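Local coordinates for PhiH1 repressor-like protein (Haloarcula marismortui ATCC 43049, PDB 3B73) that is of unknown function but, as a winged helix-turn-helix protein resembling a phage repressor, probably binds DNA, at the interface of chains A and B. Residues are numbered along the deposited sequence; one frame, centred on the assembly and turned at random. Chains: chain A/B, PhiH1 repressor-like protein.

Contact 1: the interface of chains A and B. Residues chain A 4-5, 7, 16, 76; chain B 13, 17, 20, 38.
B:Arg17, from helix 13-25 of chain B, meets A:Asp16, A:Ser7 and A:Met4 in an interface that is probably a homodimer contact. The charged part is a tip-to-tip salt bridge. A:Asp16 OD2 accepts B:Arg17 NH2 through its syn lone pair at 2.6 Å, with the carboxylate and guanidinium planes 26° apart. A:Arg5 NH2 reaches A:Asp16 OD2 from above the carboxylate plane, at 3.0 Å. The other oxygen, OD1, accepts the hydroxyl of A:Tyr76, which helps fix the carboxylate. Within chain B, B:Glu20 OE2 forms a salt bridge with B:Arg17 NH1.

Hydrogen bonds to a hydroxyl add to this: B:Arg17 grips A:Ser7 OG side-on, with NE at 3.2 Å and NH2 at 3.0 Å from that oxygen. An alanine at B:Arg17 would probably leave the A:Asp16 carboxylate without its mate across the interface and the A:Ser7 hydroxyl without this grip.

Apolar contact comes from A:Met4, a selenomethionine. Its extended chain, CG anti to the backbone N (chi1 -177°), brings the methyl CE against B:Arg17 CD and B:Glu38 CB.

Water 1 joins A:Ser7 N to the carbonyl of B:Glu38, and lies 2.8 Å from B:Glu38 O.

Contact 2: the interface of chains A and B. Residues chain A 6-7, 9, 85; chain B 14, 37-38, 40.
A:Gln6 and B:Asp37 meet through a direct hydrogen bond, in a patch of the probable dimer interface. The A:Gln6 amide NE2 donates to the backbone oxygen B:Asp37 O at 3.0 Å, nearly straight at 168°. The acceptor lies in the amide plane, but the donor sits above the carbonyl plane. The chain of A:Gln6 starts with CG anti to the backbone N (chi1 179°) and then bends at chi2, which lays the amide over the backbone of chain B. Its oxygen, A:Gln6 OE1, rests 3.5 Å from B:Glu38 CA. The A:Gln6 and B:Glu38 side chains cross at about a right angle, though their amide and carboxylate planes are 29° apart.

The B:Trp14 ring is part of the closer packing too. Its CH2 corner is 3.7 Å from A:Ser7 O. The ring meets A:Ser9 edge-on, with CZ2 4.0 Å from A:Ser9 CA.

The looser side is at A:Lys85. Its amine NZ stands over one face of the B:Arg40 guanidinium, 3.5 Å from NH2. Two like charges would probably repel here.

In the fold, the N-terminal segment of chain A runs past the start of helix 13-25 of chain B and the loop between helices 30-34 and 43-55, likely its helix-turn-helix.

Contact 3: the interface of chains A and B. Residues chain A 13-14, 17, 40; chain B 5-9.
Helix 13-25 of chain A presents its first turns to the N-terminal arm of chain B, an extended stretch without helix or strand. Here A:Ile13, A:Trp14 and A:Arg17 receive B:Ser7. The hydroxyl B:Ser7 OG accepts from A:Arg17 NH2 at 2.9 Å, at the edge of the guanidinium and close to its plane. A:Arg17 bends at both chi2 and chi3 (-66° and 76°), which folds the guanidinium back beside the arm. B:Arg5 CB lies over the centre of one A:Arg17 guanidinium face, 3.8 Å above its plane. The two guanidinium planes are 63° apart. A:Arg17 NH1 and B:Arg5 NH1 are 4.3 Å from each other, so the like charges would probably oppose close pairing.

A:Ile13 adds its methyl CD1, 3.3 Å from B:Ser7 OG. The far end of the A:Trp14 ring faces the arm, with CH2 3.6 Å from B:Ser7 O and CZ2 3.7 Å from B:Gly8 O. A:Ile13 CG2 covers one face of this ring within chain A. A:Arg40 CG also touches B:Ser7 O, at 3.7 Å.

Beyond B:Ser9 the arm leads into helix 13-25 of its own chain, so the segment that packs on chain A directly precedes the first helix of chain B.

Contact 1: the interface of chains A and B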
HETATM    1  N   MSE A   4      -0.640  10.092  -7.342  1.00 61.12           N
HETATM    2  CA  MSE A   4      -1.001   8.998  -6.461  1.00 68.72           C
HETATM    3  C   MSE A   4      -1.068   7.651  -7.184  1.00 52.93           C
HETATM    4  O   MSE A   4      -1.515   7.586  -8.324  1.00 51.33           O
HETATM    5  CB  MSE A   4      -2.362   9.305  -5.897  1.00 47.81           C
HETATM    6  CG  MSE A   4      -2.830   8.287  -4.921  1.00112.32           C
HETATM    7 SE   MSE A   4      -4.160   9.115  -3.797  1.00 92.88          SE
HETATM    8  CE  MSE A   4      -4.842   7.493  -2.955  0.40 97.16           C
ATOM      9  N   ARG A   5      -0.624   6.575  -6.529  1.00 45.74           N
ATOM     10  CA  ARG A   5      -0.681   5.238  -7.143  1.00 40.89           C
ATOM     11  C   ARG A   5      -2.130   4.843  -7.482  1.00 48.35           C
ATOM     12  O   ARG A   5      -3.083   5.191  -6.766  1.00 41.79           O
ATOM     13  CB  ARG A   5       0.023   4.170  -6.263  1.00 43.41           C
ATOM     14  CG  ARG A   5       1.443   3.900  -6.710  1.00 68.06           C
ATOM     15  CD  ARG A   5       2.497   4.396  -5.761  1.00 63.22           C
ATOM     16  NE  ARG A   5       2.649   3.395  -4.745  1.00 55.13           N
ATOM     17  CZ  ARG A   5       3.743   3.132  -4.046  1.00 67.23           C
ATOM     18  NH1 ARG A   5       4.883   3.792  -4.206  1.00 46.73           N
ATOM     19  NH2 ARG A   5       3.663   2.165  -3.161  1.00 40.82           N
ATOM     20  N   SER A   7      -4.011   1.606  -7.837  1.00 54.68           N
ATOM     21  CA  SER A   7      -3.861   0.173  -7.590  1.00 51.05           C
ATOM     22  C   SER A   7      -4.990  -0.638  -8.203  1.00 48.89           C
ATOM     23  O   SER A   7      -6.022  -0.090  -8.551  1.00 46.22           O
ATOM     24  CB  SER A   7      -3.806  -0.101  -6.084  1.00 45.86           C
ATOM     25  OG  SER A   7      -2.781   0.652  -5.450  1.00 48.79           O
ATOM     26  N   ASP A  16       2.792  -3.489  -2.562  1.00 41.75           N
ATOM     27  CA  ASP A  16       3.481  -2.196  -2.676  1.00 51.81           C
ATOM     28  C   ASP A  16       4.809  -2.285  -1.966  1.00 45.00           C
ATOM     29  O   ASP A  16       5.836  -1.844  -2.500  1.00 44.04           O
ATOM     30  CB  ASP A  16       2.680  -1.026  -2.060  1.00 44.76           C
ATOM     31  CG  ASP A  16       1.695  -0.358  -3.049  1.00 51.16           C
ATOM     32  OD1 ASP A  16       1.470  -0.845  -4.177  1.00 49.46           O
ATOM     33  OD2 ASP A  16       1.124   0.682  -2.672  1.00 47.86           O
ATOM     34  N   TYR A  76       3.925   2.183 -12.319  1.00 54.48           N
ATOM     35  CA  TYR A  76       2.914   1.992 -11.278  1.00 42.07           C
ATOM     36  C   TYR A  76       3.279   2.725  -9.977  1.00 42.32           C
ATOM     37  O   TYR A  76       2.492   3.524  -9.460  1.00 46.97           O
ATOM     38  CB  TYR A  76       2.655   0.504 -10.981  1.00 50.62           C
ATOM     39  CG  TYR A  76       1.912   0.355  -9.696  1.00 35.84           C
ATOM     40  CD1 TYR A  76       0.553   0.689  -9.612  1.00 41.94           C
ATOM     41  CD2 TYR A  76       2.574  -0.034  -8.528  1.00 40.08           C
ATOM     42  CE1 TYR A  76      -0.137   0.584  -8.404  1.00 49.54           C
ATOM     43  CE2 TYR A  76       1.896  -0.143  -7.319  1.00 45.30           C
ATOM     44  CZ  TYR A  76       0.543   0.153  -7.272  1.00 42.42           C
ATOM     45  OH  TYR A  76      -0.099   0.093  -6.061  1.00 41.04           O
TER
ATOM     46  N   ILE B  13      -4.509  -2.637   0.908  1.00 45.41           N
ATOM     47  CA  ILE B  13      -3.819  -1.626   0.124  1.00 43.07           C
ATOM     48  C   ILE B  13      -4.616  -0.321   0.130  1.00 52.73           C
ATOM     49  O   ILE B  13      -4.044   0.762  -0.005  1.00 46.92           O
ATOM     50  CB  ILE B  13      -3.507  -2.141  -1.303  1.00 55.02           C
ATOM     51  CG1 ILE B  13      -2.528  -1.196  -2.001  1.00 44.29           C
ATOM     52  CG2 ILE B  13      -4.787  -2.338  -2.079  1.00 46.85           C
ATOM     53  CD1 ILE B  13      -1.857  -1.770  -3.166  1.00 42.20           C
ATOM     54  N   ARG B  17      -4.101   4.122   0.467  1.00 40.13           N
ATOM     55  CA  ARG B  17      -4.776   5.068  -0.416  1.00 47.05           C
ATOM     56  C   ARG B  17      -5.631   6.024   0.382  1.00 48.51           C
ATOM     57  O   ARG B  17      -5.539   7.240   0.220  1.00 54.50           O
ATOM     58  CB  ARG B  17      -5.639   4.355  -1.457  1.00 48.94           C
ATOM     59  CG  ARG B  17      -4.849   3.476  -2.389  1.00 60.07           C
ATOM     60  CD  ARG B  17      -3.738   4.242  -3.091  1.00 50.65           C
ATOM     61  NE  ARG B  17      -2.806   3.255  -3.579  1.00 60.70           N
ATOM     62  CZ  ARG B  17      -1.611   3.033  -3.055  1.00 49.83           C
ATOM     63  NH1 ARG B  17      -1.146   3.790  -2.077  1.00 50.25           N
ATOM     64  NH2 ARG B  17      -0.870   2.063  -3.544  1.00 52.64           N
ATOM     65  N   GLU B  20      -3.449   8.428   2.277  1.00 43.71           N
ATOM     66  CA  GLU B  20      -2.809   9.367   1.353  1.00 52.64           C
ATOM     67  C   GLU B  20      -3.789  10.452   0.908  1.00 47.59           C
ATOM     68  O   GLU B  20      -3.436  11.625   0.800  1.00 57.38           O
ATOM     69  CB  GLU B  20      -2.235   8.625   0.134  1.00 50.05           C
ATOM     70  CG  GLU B  20      -1.009   7.775   0.490  1.00 45.81           C
ATOM     71  CD  GLU B  20      -0.679   6.701  -0.543  1.00 60.50           C
ATOM     72  OE1 GLU B  20       0.363   6.041  -0.363  1.00 57.35           O
ATOM     73  OE2 GLU B  20      -1.441   6.507  -1.524  1.00 51.54           O
ATOM     74  N   GLU B  38      -8.846   6.545  -7.486  1.00 62.82           N
ATOM     75  CA  GLU B  38      -7.842   5.733  -6.825  1.00 73.45           C
ATOM     76  C   GLU B  38      -8.445   4.765  -5.831  1.00 52.84           C
ATOM     77  O   GLU B  38      -7.746   3.890  -5.312  1.00 62.29           O
ATOM     78  CB  GLU B  38      -6.841   6.638  -6.097  1.00 45.66           C
ATOM     79  CG  GLU B  38      -6.102   7.574  -7.020  1.00 81.61           C
ATOM     80  CD  GLU B  38      -6.751   8.937  -7.092  1.00 91.46           C
ATOM     81  OE1 GLU B  38      -7.945   9.053  -6.737  1.00 62.81           O
ATOM     82  OE2 GLU B  38      -6.058   9.897  -7.488  1.00 70.85           O
TER
HETATM   83  O   HOH W   1      -5.071   3.255  -5.984  1.00 40.10           O
HETATM   84  O   HOH W   2       0.168   6.716  -3.715  1.00 47.30           O
HETATM   85  O   HOH W   3       1.406   2.476  -0.738  1.00 64.61           O

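Contact 2: the interface of chains A and B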
ATOM      1  N   GLN A   6      -2.286   4.148  -8.599  1.00 43.01           N
ATOM      2  CA  GLN A   6      -3.592   3.692  -9.049  1.00 54.94           C
ATOM      3  C   GLN A   6      -3.614   2.153  -8.986  1.00 43.24           C
ATOM      4  O   GLN A   6      -3.255   1.478  -9.944  1.00 44.61           O
ATOM      5  CB  GLN A   6      -3.840   4.216 -10.481  1.00 47.81           C
ATOM      6  CG  GLN A   6      -5.143   3.800 -11.092  1.00 48.50           C
ATOM      7  CD  GLN A   6      -6.335   4.381 -10.362  1.00 56.96           C
ATOM      8  OE1 GLN A   6      -6.318   5.547  -9.960  1.00 56.62           O
ATOM      9  NE2 GLN A   6      -7.384   3.569 -10.189  1.00 53.05           N
ATOM     10  N   SER A   7      -4.011   1.606  -7.837  1.00 54.68           N
ATOM     11  CA  SER A   7      -3.861   0.173  -7.590  1.00 51.05           C
ATOM     12  C   SER A   7      -4.990  -0.638  -8.203  1.00 48.89           C
ATOM     13  O   SER A   7      -6.022  -0.090  -8.551  1.00 46.22           O
ATOM     14  CB  SER A   7      -3.806  -0.101  -6.084  1.00 45.86           C
ATOM     15  OG  SER A   7      -2.781   0.652  -5.450  1.00 48.79           O
ATOM     16  N   SER A   9      -7.774  -3.990  -7.913  1.00 51.29           N
ATOM     17  CA  SER A   9      -8.585  -4.691  -6.908  1.00 54.24           C
ATOM     18  C   SER A   9      -7.927  -5.979  -6.411  1.00 60.20           C
ATOM     19  O   SER A   9      -8.254  -6.472  -5.337  1.00 42.02           O
ATOM     20  CB  SER A   9      -9.969  -5.017  -7.464  1.00 53.55           C
ATOM     21  OG  SER A   9     -10.407  -4.016  -8.375  1.00121.34           O
ATOM     22  N   LYS A  85      -6.971  -1.457 -14.503  1.00 56.10           N
ATOM     23  CA  LYS A  85      -7.342  -1.566 -15.936  1.00 49.85           C
ATOM     24  C   LYS A  85      -6.140  -2.049 -16.752  1.00 43.56           C
ATOM     25  O   LYS A  85      -6.272  -2.459 -17.914  1.00 60.11           O
ATOM     26  CB  LYS A  85      -7.879  -0.230 -16.477  1.00 45.70           C
ATOM     27  CG  LYS A  85      -9.053   0.324 -15.666  1.00 58.41           C
ATOM     28  CD  LYS A  85      -9.789   1.447 -16.385  1.00 61.18           C
ATOM     29  CE  LYS A  85     -10.490   2.378 -15.400  1.00 78.64           C
ATOM     30  NZ  LYS A  85     -10.760   1.689 -14.100  1.00 91.05           N
TER
ATOM     31  N   TRP B  14      -5.934  -0.430   0.334  1.00 39.59           N
ATOM     32  CA  TRP B  14      -6.830   0.715   0.267  1.00 40.48           C
ATOM     33  C   TRP B  14      -6.654   1.598   1.479  1.00 45.62           C
ATOM     34  O   TRP B  14      -6.918   2.796   1.429  1.00 47.77           O
ATOM     35  CB  TRP B  14      -8.291   0.262   0.065  1.00 44.08           C
ATOM     36  CG  TRP B  14      -8.358  -0.648  -1.135  1.00 52.32           C
ATOM     37  CD1 TRP B  14      -8.580  -1.999  -1.131  1.00 45.34           C
ATOM     38  CD2 TRP B  14      -8.082  -0.288  -2.505  1.00 44.73           C
ATOM     39  NE1 TRP B  14      -8.485  -2.490  -2.423  1.00 47.81           N
ATOM     40  CE2 TRP B  14      -8.190  -1.460  -3.279  1.00 51.11           C
ATOM     41  CE3 TRP B  14      -7.791   0.916  -3.150  1.00 44.97           C
ATOM     42  CZ2 TRP B  14      -8.007  -1.464  -4.670  1.00 43.40           C
ATOM     43  CZ3 TRP B  14      -7.597   0.905  -4.525  1.00 41.72           C
ATOM     44  CH2 TRP B  14      -7.710  -0.278  -5.266  1.00 60.94           C
ATOM     45  N   ASP B  37     -10.804   8.211  -8.169  1.00 73.01           N
ATOM     46  CA  ASP B  37     -10.444   7.177  -9.148  1.00 65.84           C
ATOM     47  C   ASP B  37      -9.610   6.102  -8.476  1.00 75.37           C
ATOM     48  O   ASP B  37      -9.667   4.921  -8.837  1.00 76.79           O
ATOM     49  CB  ASP B  37      -9.645   7.768 -10.312  1.00 83.22           C
ATOM     50  CG  ASP B  37     -10.529   8.435 -11.353  1.00 94.76           C
ATOM     51  OD1 ASP B  37     -11.651   8.862 -11.004  1.00 87.46           O
ATOM     52  OD2 ASP B  37     -10.097   8.535 -12.523  1.00 85.33           O
ATOM     53  N   GLU B  38      -8.846   6.545  -7.486  1.00 62.82           N
ATOM     54  CA  GLU B  38      -7.842   5.733  -6.825  1.00 73.45           C
ATOM     55  C   GLU B  38      -8.445   4.765  -5.831  1.00 52.84           C
ATOM     56  O   GLU B  38      -7.746   3.890  -5.312  1.00 62.29           O
ATOM     57  CB  GLU B  38      -6.841   6.638  -6.097  1.00 45.66           C
ATOM     58  CG  GLU B  38      -6.102   7.574  -7.020  1.00 81.61           C
ATOM     59  CD  GLU B  38      -6.751   8.937  -7.092  1.00 91.46           C
ATOM     60  OE1 GLU B  38      -7.945   9.053  -6.737  1.00 62.81           O
ATOM     61  OE2 GLU B  38      -6.058   9.897  -7.488  1.00 70.85           O
ATOM     62  N   ARG B  40     -10.934   1.786  -5.366  1.00 59.40           N
ATOM     63  CA  ARG B  40     -11.671   0.778  -6.136  1.00 51.06           C
ATOM     64  C   ARG B  40     -12.445  -0.176  -5.219  1.00 57.48           C
ATOM     65  O   ARG B  40     -12.668  -1.337  -5.557  1.00 61.55           O
ATOM     66  CB  ARG B  40     -10.699  -0.018  -7.012  1.00 55.20           C
ATOM     67  CG  ARG B  40      -9.626   0.837  -7.707  1.00 56.23           C
ATOM     68  CD  ARG B  40     -10.227   1.683  -8.815  1.00 65.39           C
ATOM     69  NE  ARG B  40     -10.945   0.834  -9.754  1.00 58.42           N
ATOM     70  CZ  ARG B  40     -11.889   1.254 -10.591  1.00105.82           C
ATOM     71  NH1 ARG B  40     -12.247   2.532 -10.616  1.00 60.53           N
ATOM     72  NH2 ARG B  40     -12.482   0.390 -11.403  1.00 61.51           N
TER
HETATM   73  O   HOH W   4      -5.071   3.255  -5.984  1.00 40.10           O

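Contact 3: the interface of chains A and B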
ATOM      1  N   ILE A  13      -1.442  -4.969   0.436  1.00 40.72           N
ATOM      2  CA  ILE A  13      -0.534  -3.923   0.871  1.00 51.41           C
ATOM      3  C   ILE A  13       0.925  -4.375   0.640  1.00 39.73           C
ATOM      4  O   ILE A  13       1.772  -3.591   0.245  1.00 47.97           O
ATOM      5  CB  ILE A  13      -0.826  -3.520   2.321  1.00 46.82           C
ATOM      6  CG1 ILE A  13      -0.032  -2.264   2.701  1.00 51.68           C
ATOM      7  CG2 ILE A  13      -0.583  -4.712   3.301  1.00 40.92           C
ATOM      8  CD1 ILE A  13      -0.771  -1.376   3.627  1.00 58.47           C
ATOM      9  N   TRP A  14       1.171  -5.668   0.829  1.00 39.80           N
ATOM     10  CA  TRP A  14       2.489  -6.252   0.687  1.00 41.79           C
ATOM     11  C   TRP A  14       3.000  -6.169  -0.722  1.00 44.73           C
ATOM     12  O   TRP A  14       4.202  -6.147  -0.924  1.00 43.48           O
ATOM     13  CB  TRP A  14       2.478  -7.710   1.183  1.00 38.82           C
ATOM     14  CG  TRP A  14       1.912  -7.718   2.544  1.00 46.45           C
ATOM     15  CD1 TRP A  14       0.705  -8.230   2.939  1.00 40.59           C
ATOM     16  CD2 TRP A  14       2.473  -7.069   3.689  1.00 49.51           C
ATOM     17  NE1 TRP A  14       0.500  -7.968   4.281  1.00 44.43           N
ATOM     18  CE2 TRP A  14       1.573  -7.265   4.762  1.00 49.04           C
ATOM     19  CE3 TRP A  14       3.651  -6.337   3.912  1.00 48.86           C
ATOM     20  CZ2 TRP A  14       1.817  -6.765   6.034  1.00 41.54           C
ATOM     21  CZ3 TRP A  14       3.886  -5.823   5.185  1.00 46.77           C
ATOM     22  CH2 TRP A  14       2.980  -6.055   6.231  1.00 56.34           C
ATOM     23  N   ARG A  17       4.791  -2.852  -0.757  1.00 41.36           N
ATOM     24  CA  ARG A  17       6.029  -2.958   0.017  1.00 54.50           C
ATOM     25  C   ARG A  17       7.052  -3.753  -0.782  1.00 44.51           C
ATOM     26  O   ARG A  17       8.245  -3.410  -0.844  1.00 55.65           O
ATOM     27  CB  ARG A  17       5.821  -3.633   1.379  1.00 46.74           C
ATOM     28  CG  ARG A  17       4.797  -3.021   2.310  1.00 39.48           C
ATOM     29  CD  ARG A  17       5.136  -1.590   2.863  1.00 40.70           C
ATOM     30  NE  ARG A  17       4.914  -0.567   1.857  1.00 46.82           N
ATOM     31  CZ  ARG A  17       3.781   0.107   1.714  1.00 58.29           C
ATOM     32  NH1 ARG A  17       3.694   1.016   0.748  1.00 48.26           N
ATOM     33  NH2 ARG A  17       2.744  -0.107   2.538  1.00 41.34           N
ATOM     34  N   ARG A  40       5.595  -8.538   6.584  1.00 53.05           N
ATOM     35  CA  ARG A  40       5.002  -9.283   7.697  1.00 67.77           C
ATOM     36  C   ARG A  40       4.193 -10.475   7.213  1.00 56.75           C
ATOM     37  O   ARG A  40       3.307 -10.963   7.907  1.00 73.45           O
ATOM     38  CB  ARG A  40       4.145  -8.381   8.599  1.00 59.31           C
ATOM     39  CG  ARG A  40       4.744  -6.995   8.872  1.00 53.91           C
ATOM     40  CD  ARG A  40       6.082  -7.078   9.558  1.00 72.32           C
ATOM     41  NE  ARG A  40       5.916  -7.720  10.852  1.00 68.21           N
ATOM     42  CZ  ARG A  40       6.913  -8.129  11.626  1.00121.95           C
ATOM     43  NH1 ARG A  40       6.628  -8.709  12.785  1.00 75.00           N
ATOM     44  NH2 ARG A  40       8.183  -7.962  11.248  1.00 71.72           N
TER
ATOM     45  N   ARG B   5       7.498   2.474   4.510  1.00 48.71           N
ATOM     46  CA  ARG B   5       6.386   2.205   5.432  1.00 45.11           C
ATOM     47  C   ARG B   5       6.478   0.841   6.124  1.00 45.33           C
ATOM     48  O   ARG B   5       6.823  -0.171   5.496  1.00 45.82           O
ATOM     49  CB  ARG B   5       5.054   2.320   4.688  1.00 42.81           C
ATOM     50  CG  ARG B   5       4.711   3.755   4.405  1.00 47.16           C
ATOM     51  CD  ARG B   5       3.524   3.857   3.513  1.00 51.13           C
ATOM     52  NE  ARG B   5       3.460   5.183   2.921  1.00 51.45           N
ATOM     53  CZ  ARG B   5       2.558   5.537   2.017  1.00 72.72           C
ATOM     54  NH1 ARG B   5       1.634   4.667   1.609  1.00 42.30           N
ATOM     55  NH2 ARG B   5       2.573   6.762   1.526  1.00 42.73           N
ATOM     56  N   GLN B   6       6.191   0.830   7.425  1.00 43.97           N
ATOM     57  CA  GLN B   6       6.140  -0.405   8.201  1.00 49.49           C
ATOM     58  C   GLN B   6       4.672  -0.755   8.382  1.00 39.63           C
ATOM     59  O   GLN B   6       4.070  -0.336   9.372  1.00 43.43           O
ATOM     60  CB  GLN B   6       6.726  -0.178   9.603  1.00 44.62           C
ATOM     61  CG  GLN B   6       8.117  -0.645   9.799  1.00 65.80           C
ATOM     62  CD  GLN B   6       8.294  -2.106   9.464  1.00 66.08           C
ATOM     63  OE1 GLN B   6       9.327  -2.468   8.945  1.00 65.08           O
ATOM     64  NE2 GLN B   6       7.283  -2.953   9.749  1.00 57.73           N
ATOM     65  N   SER B   7       4.094  -1.502   7.446  1.00 44.76           N
ATOM     66  CA  SER B   7       2.654  -1.801   7.500  1.00 49.27           C
ATOM     67  C   SER B   7       2.310  -2.871   8.537  1.00 53.39           C
ATOM     68  O   SER B   7       3.165  -3.647   8.949  1.00 45.26           O
ATOM     69  CB  SER B   7       2.150  -2.272   6.137  1.00 45.05           C
ATOM     70  OG  SER B   7       2.191  -1.232   5.180  1.00 47.18           O
ATOM     71  N   GLY B   8       1.049  -2.894   8.943  1.00 54.01           N
ATOM     72  CA  GLY B   8       0.540  -3.899   9.856  1.00 62.90           C
ATOM     73  C   GLY B   8      -0.168  -5.005   9.094  1.00 45.01           C
ATOM     74  O   GLY B   8      -0.665  -4.794   7.987  1.00 45.82           O
ATOM     75  N   SER B   9      -0.211  -6.191   9.693  1.00 51.73           N
ATOM     76  CA  SER B   9      -0.762  -7.375   9.033  1.00 44.79           C
ATOM     77  C   SER B   9      -2.270  -7.267   8.799  1.00 47.08           C
ATOM     78  O   SER B   9      -2.833  -7.999   7.987  1.00 43.78           O
ATOM     79  CB  SER B   9      -0.391  -8.663   9.811  1.00 55.11           C
ATOM     80  OG  SER B   9      -0.886  -8.655  11.144  1.00 79.20           O
TER

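Contacts 1 and 2 adjoin, their C-alpha centres about 7 Å apart, and share A:Ser7 and B:Glu38. The C-alpha centre of contact 3 is about 13 Å from that of contact 1 and about 18 Å from that of contact 2, with the roles of the chains exchanged. The interface is two-fold symmetric: the arm of each chain packs on helix 13-25 and the loop between helices 30-34 and 43-55 of the other. The arginine at position 17 nevertheless differs in conformation between contacts 1 and 3. This reciprocal exchange of arms is consistent with a dimer, though the structure alone does not prove one in solution.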